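Local coordinates for protein thiaminase-I (Naegleria gruberi, PDB 4HCW) that belongs to the thiaminase I family, whose members share the two-lobed fold of periplasmic binding proteins, at residues S135-A140 / T196-T201; S42-E47 / Q276-E281. All coordinates share one frame; numbering follows the deposited sequence.

Both contacts are apolar and join a helix to a second element of the chain, yet they sit on opposite sides of its centre. In interaction 1 (135-140 with 196-201) two helices meet about 21 Å from that centre; in interaction 2 (42-47 with 276-281) a strand of the mixed sheet meets a helix about 26 Å from it. The two centres are 47 Å apart and the nearest atoms about 36 Å, so neither contact touches the other. Along the chain interaction 1 is nested within the long loop that interaction 2 closes. No hydrogen bond crosses either interface; V278 takes part in every touching pair of interaction 2, L137 in two of the three of interaction 1.

Interaction 1. Residues S135-A140 / T196-T201; sequences SLLELA and TQKYRT
L137 reaches from helix 136-143 to K198 and T201 of helix 193-203, in a small helix-helix contact within the thiaminase I-like N-terminal domain. The two short helical segments cross at 51° with their axes 9.9 Å apart, and few side chains span that gap. L137 does so with CG anti to its carbonyl carbon (chi1 -79°), which brings both methyls to the partner helix. Its side chain and that of K198 cross at about a right angle: L137 CD1 meets K198 CD at 3.7 Å, while L137 CD2 lies near K198 CB and the backbone O of K198. The lysine therefore contributes the aliphatic part of its chain, which is bent at chi2 and again at chi4. L168 of helix 158-169 touches both L137 and K198. One turn farther along, A140 CB points at T201 and packs 3.8 Å from T201 O, with T201 CG2 also nearby. S205 OG lies within hydrogen-bonding distance of the carbonyls of both A140 and T201; its single proton can serve one fully or be shared. T201 turns its hydroxyl back into its own helix: OG1 donates to Q197 O at 3.2 Å, from the opposite face of that carbonyl plane to T201 N.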
loop_
_atom_site.group_PDB
_atom_site.type_symbol
_atom_site.label_atom_id
_atom_site.label_comp_id
_atom_site.label_asym_id
_atom_site.label_seq_id
_atom_site.Cartn_x
_atom_site.Cartn_y
_atom_site.Cartn_z
ATOM N N SER A 135 -4.369 4.923 18.237
ATOM C CA SER A 135 -3.038 4.692 17.685
ATOM C C SER A 135 -2.461 3.379 18.208
ATOM O O SER A 135 -2.986 2.797 19.159
ATOM C CB SER A 135 -2.103 5.856 18.022
ATOM O OG SER A 135 -1.937 5.992 19.422
ATOM N N LEU A 136 -1.383 2.913 17.585
ATOM C CA LEU A 136 -0.761 1.652 17.980
ATOM C C LEU A 136 -0.044 1.743 19.323
ATOM O O LEU A 136 -0.047 0.786 20.097
ATOM C CB LEU A 136 0.203 1.157 16.901
ATOM C CG LEU A 136 -0.396 0.191 15.879
ATOM C CD1 LEU A 136 0.641 -0.216 14.844
ATOM C CD2 LEU A 136 -0.968 -1.033 16.580
ATOM N N LEU A 137 0.577 2.888 19.590
ATOM C CA LEU A 137 1.234 3.120 20.872
ATOM C C LEU A 137 0.211 3.076 21.998
ATOM O O LEU A 137 0.432 2.437 23.027
ATOM C CB LEU A 137 1.958 4.466 20.877
ATOM C CG LEU A 137 3.315 4.523 20.178
ATOM C CD1 LEU A 137 3.873 5.937 20.219
ATOM C CD2 LEU A 137 4.284 3.544 20.822
ATOM N N GLU A 138 -0.907 3.761 21.788
ATOM C CA GLU A 138 -2.008 3.760 22.739
ATOM C C GLU A 138 -2.530 2.342 22.952
ATOM O O GLU A 138 -2.808 1.935 24.080
ATOM C CB GLU A 138 -3.134 4.666 22.236
ATOM C CG GLU A 138 -4.398 4.631 23.077
ATOM C CD GLU A 138 -5.515 5.460 22.475
ATOM O OE1 GLU A 138 -6.665 5.346 22.949
ATOM O OE2 GLU A 138 -5.244 6.225 21.525
ATOM N N LEU A 139 -2.643 1.592 21.860
ATOM C CA LEU A 139 -3.150 0.225 21.910
ATOM C C LEU A 139 -2.169 -0.712 22.605
ATOM O O LEU A 139 -2.573 -1.569 23.391
ATOM C CB LEU A 139 -3.449 -0.284 20.497
ATOM C CG LEU A 139 -4.071 -1.678 20.380
ATOM N N ALA A 140 -0.884 -0.542 22.310
ATOM C CA ALA A 140 0.161 -1.403 22.859
ATOM C C ALA A 140 0.234 -1.321 24.380
ATOM O O ALA A 140 0.422 -2.332 25.058
ATOM C CB ALA A 140 1.510 -1.054 22.244
ATOM N N THR A 196 13.168 5.007 18.953
ATOM C CA THR A 196 13.471 3.595 19.159
ATOM C C THR A 196 12.751 3.076 20.408
ATOM O O THR A 196 12.466 1.881 20.528
ATOM C CB THR A 196 15.004 3.351 19.235
ATOM O OG1 THR A 196 15.399 2.438 18.205
ATOM C CG2 THR A 196 15.420 2.794 20.589
ATOM N N GLN A 197 12.439 3.991 21.320
ATOM C CA GLN A 197 11.679 3.664 22.521
ATOM C C GLN A 197 10.233 3.325 22.172
ATOM O O GLN A 197 9.675 2.349 22.675
ATOM C CB GLN A 197 11.720 4.832 23.509
ATOM C CG GLN A 197 10.858 4.646 24.751
ATOM C CD GLN A 197 11.464 3.684 25.756
ATOM O OE1 GLN A 197 11.656 2.502 25.469
ATOM N NE2 GLN A 197 11.771 4.190 26.946
ATOM N N LYS A 198 9.634 4.141 21.308
ATOM C CA LYS A 198 8.252 3.948 20.882
ATOM C C LYS A 198 8.075 2.622 20.148
ATOM O O LYS A 198 7.109 1.896 20.381
ATOM C CB LYS A 198 7.813 5.095 19.971
ATOM C CG LYS A 198 8.054 6.483 20.538
ATOM C CD LYS A 198 7.188 6.750 21.755
ATOM C CE LYS A 198 7.347 8.185 22.231
ATOM N NZ LYS A 198 6.993 9.162 21.162
ATOM N N TYR A 199 9.014 2.319 19.256
ATOM C CA TYR A 199 8.971 1.094 18.466
ATOM C C TYR A 199 9.040 -0.135 19.365
ATOM O O TYR A 199 8.355 -1.128 19.127
ATOM C CB TYR A 199 10.125 1.074 17.459
ATOM C CG TYR A 199 10.074 -0.063 16.458
ATOM C CD1 TYR A 199 10.580 -1.318 16.772
ATOM C CD2 TYR A 199 9.532 0.124 15.193
ATOM C CE1 TYR A 199 10.538 -2.357 15.861
ATOM C CE2 TYR A 199 9.488 -0.909 14.273
ATOM C CZ TYR A 199 9.993 -2.147 14.613
ATOM O OH TYR A 199 9.953 -3.180 13.704
ATOM N N ARG A 200 9.874 -0.060 20.397
ATOM C CA ARG A 200 10.056 -1.177 21.316
ATOM C C ARG A 200 8.777 -1.451 22.100
ATOM O O ARG A 200 8.463 -2.600 22.410
ATOM C CB ARG A 200 11.216 -0.897 22.275
ATOM C CG ARG A 200 11.765 -2.133 22.971
ATOM C CD ARG A 200 12.207 -3.179 21.960
ATOM N NE ARG A 200 13.235 -4.065 22.497
ATOM C CZ ARG A 200 12.986 -5.170 23.193
ATOM N NH1 ARG A 200 13.988 -5.914 23.640
ATOM N NH2 ARG A 200 11.735 -5.530 23.441
ATOM N N THR A 201 8.042 -0.387 22.413
ATOM C CA THR A 201 6.769 -0.506 23.116
ATOM C C THR A 201 5.786 -1.333 22.296
ATOM O O THR A 201 5.093 -2.202 22.824
ATOM C CB THR A 201 6.153 0.879 23.399
ATOM O OG1 THR A 201 7.028 1.628 24.252
ATOM C CG2 THR A 201 4.797 0.738 24.073
#

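Interaction 2. Residues S42-E47 / Q276-E281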
loop_
_atom_site.group_PDB
_atom_site.type_symbol
_atom_site.label_atom_id
_atom_site.label_comp_id
_atom_site.label_asym_id
_atom_site.label_seq_id
_atom_site.Cartn_x
_atom_site.Cartn_y
_atom_site.Cartn_z
ATOM N N SER A 42 -6.787 -0.275 -29.681
ATOM C CA SER A 42 -6.545 0.758 -30.687
ATOM C C SER A 42 -5.437 0.379 -31.671
ATOM O O SER A 42 -4.677 1.236 -32.122
ATOM C CB SER A 42 -6.235 2.106 -30.022
ATOM O OG SER A 42 -7.299 2.519 -29.179
ATOM N N GLY A 43 -5.348 -0.909 -31.995
ATOM C CA GLY A 43 -4.369 -1.391 -32.953
ATOM C C GLY A 43 -3.030 -1.710 -32.318
ATOM O O GLY A 43 -2.125 -2.235 -32.970
ATOM N N TYR A 44 -2.908 -1.394 -31.033
ATOM C CA TYR A 44 -1.665 -1.615 -30.310
ATOM C C TYR A 44 -1.649 -2.969 -29.611
ATOM O O TYR A 44 -2.656 -3.394 -29.045
ATOM C CB TYR A 44 -1.442 -0.501 -29.289
ATOM C CG TYR A 44 -0.575 0.621 -29.799
ATOM C CD1 TYR A 44 -1.108 1.637 -30.583
ATOM C CD2 TYR A 44 0.780 0.667 -29.499
ATOM C CE1 TYR A 44 -0.317 2.661 -31.053
ATOM C CE2 TYR A 44 1.580 1.692 -29.966
ATOM C CZ TYR A 44 1.024 2.686 -30.742
ATOM O OH TYR A 44 1.807 3.715 -31.218
ATOM N N ASN A 45 -0.504 -3.643 -29.662
ATOM C CA ASN A 45 -0.325 -4.906 -28.955
ATOM C C ASN A 45 0.167 -4.659 -27.531
ATOM O O ASN A 45 1.310 -4.253 -27.326
ATOM C CB ASN A 45 0.656 -5.807 -29.707
ATOM N N ILE A 46 -0.695 -4.904 -26.549
ATOM C CA ILE A 46 -0.377 -4.579 -25.162
ATOM C C ILE A 46 0.328 -5.720 -24.433
ATOM O O ILE A 46 -0.201 -6.826 -24.332
ATOM C CB ILE A 46 -1.635 -4.191 -24.368
ATOM C CG1 ILE A 46 -2.535 -3.272 -25.197
ATOM C CG2 ILE A 46 -1.245 -3.530 -23.058
ATOM C CD1 ILE A 46 -1.901 -1.946 -25.548
ATOM N N GLU A 47 1.521 -5.437 -23.918
ATOM C CA GLU A 47 2.300 -6.432 -23.190
ATOM C C GLU A 47 2.256 -6.175 -21.687
ATOM O O GLU A 47 2.793 -5.178 -21.204
ATOM C CB GLU A 47 3.752 -6.428 -23.672
ATOM N N GLN A 276 0.795 7.945 -25.945
ATOM C CA GLN A 276 0.282 8.674 -24.794
ATOM C C GLN A 276 -1.239 8.522 -24.659
ATOM O O GLN A 276 -1.764 8.454 -23.551
ATOM C CB GLN A 276 0.696 10.145 -24.894
ATOM C CG GLN A 276 -0.360 11.150 -24.477
ATOM C CD GLN A 276 -0.235 11.571 -23.026
ATOM O OE1 GLN A 276 0.785 11.328 -22.383
ATOM N NE2 GLN A 276 -1.278 12.207 -22.504
ATOM N N LYS A 277 -1.939 8.437 -25.788
ATOM C CA LYS A 277 -3.393 8.249 -25.779
ATOM C C LYS A 277 -3.805 6.796 -25.550
ATOM O O LYS A 277 -4.819 6.528 -24.902
ATOM C CB LYS A 277 -4.028 8.766 -27.074
ATOM N N VAL A 278 -3.031 5.863 -26.096
ATOM C CA VAL A 278 -3.331 4.444 -25.944
ATOM C C VAL A 278 -3.134 4.004 -24.494
ATOM O O VAL A 278 -3.908 3.204 -23.962
ATOM C CB VAL A 278 -2.453 3.577 -26.870
ATOM C CG1 VAL A 278 -2.789 2.100 -26.706
ATOM C CG2 VAL A 278 -2.628 4.004 -28.318
ATOM N N ALA A 279 -2.096 4.543 -23.861
ATOM C CA ALA A 279 -1.785 4.226 -22.473
ATOM C C ALA A 279 -2.933 4.596 -21.537
ATOM O O ALA A 279 -3.276 3.828 -20.637
ATOM C CB ALA A 279 -0.497 4.924 -22.045
ATOM N N VAL A 280 -3.528 5.767 -21.761
ATOM C CA VAL A 280 -4.659 6.229 -20.954
ATOM C C VAL A 280 -5.857 5.285 -21.062
ATOM O O VAL A 280 -6.588 5.090 -20.093
ATOM C CB VAL A 280 -5.090 7.664 -21.336
ATOM C CG1 VAL A 280 -6.227 8.142 -20.449
ATOM C CG2 VAL A 280 -3.913 8.622 -21.225
ATOM N N GLU A 281 -6.049 4.697 -22.239
ATOM C CA GLU A 281 -7.128 3.734 -22.436
ATOM C C GLU A 281 -6.875 2.468 -21.623
ATOM O O GLU A 281 -7.783 1.953 -20.964
ATOM C CB GLU A 281 -7.297 3.381 -23.919
#
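V278 projects from helix 275-288 toward segment 42-47, and its two methyls divide the contact between them. With CG1 anti to the backbone N (chi1 -180°) and CG2 anti to the carbonyl carbon, the fork opens toward Y44. CG2 lies 3.6 Å from Y44 CD1 and 3.8 Å from Y44 CE1, approaching the CD1-CE1 bond of the ring obliquely. CG1 lies nearer the root of the tyrosine, 3.9 Å from Y44 CB. The valine thus grips the aromatic side chain from its root to the CD1-CE1 bond, whereas the phenol end extends past it. K275, just before the helical segment, also touches Y44.

I46, two residues on, points the same way as Y44. Its chain folds at chi2 (-63°), and its CD1 comes to 4.3 Å from V278 CG1, so that methyl has Y44 and I46 as neighbours. L9 of strand 8-13 touches both I46 and V278, and V282 adds to the apolar cluster around I46. At the other end S42 brings its CB to 4.4 Å from V278 CG2. G43 follows with a positive phi, in the short connection between strands 40-41 and 44-50. Strand 44-50 runs parallel to strand 8-13, and helix 275-288 packs its apolar side against them: a helix laid over a sheet, as in the alpha/beta lobes of the periplasmic binding protein fold.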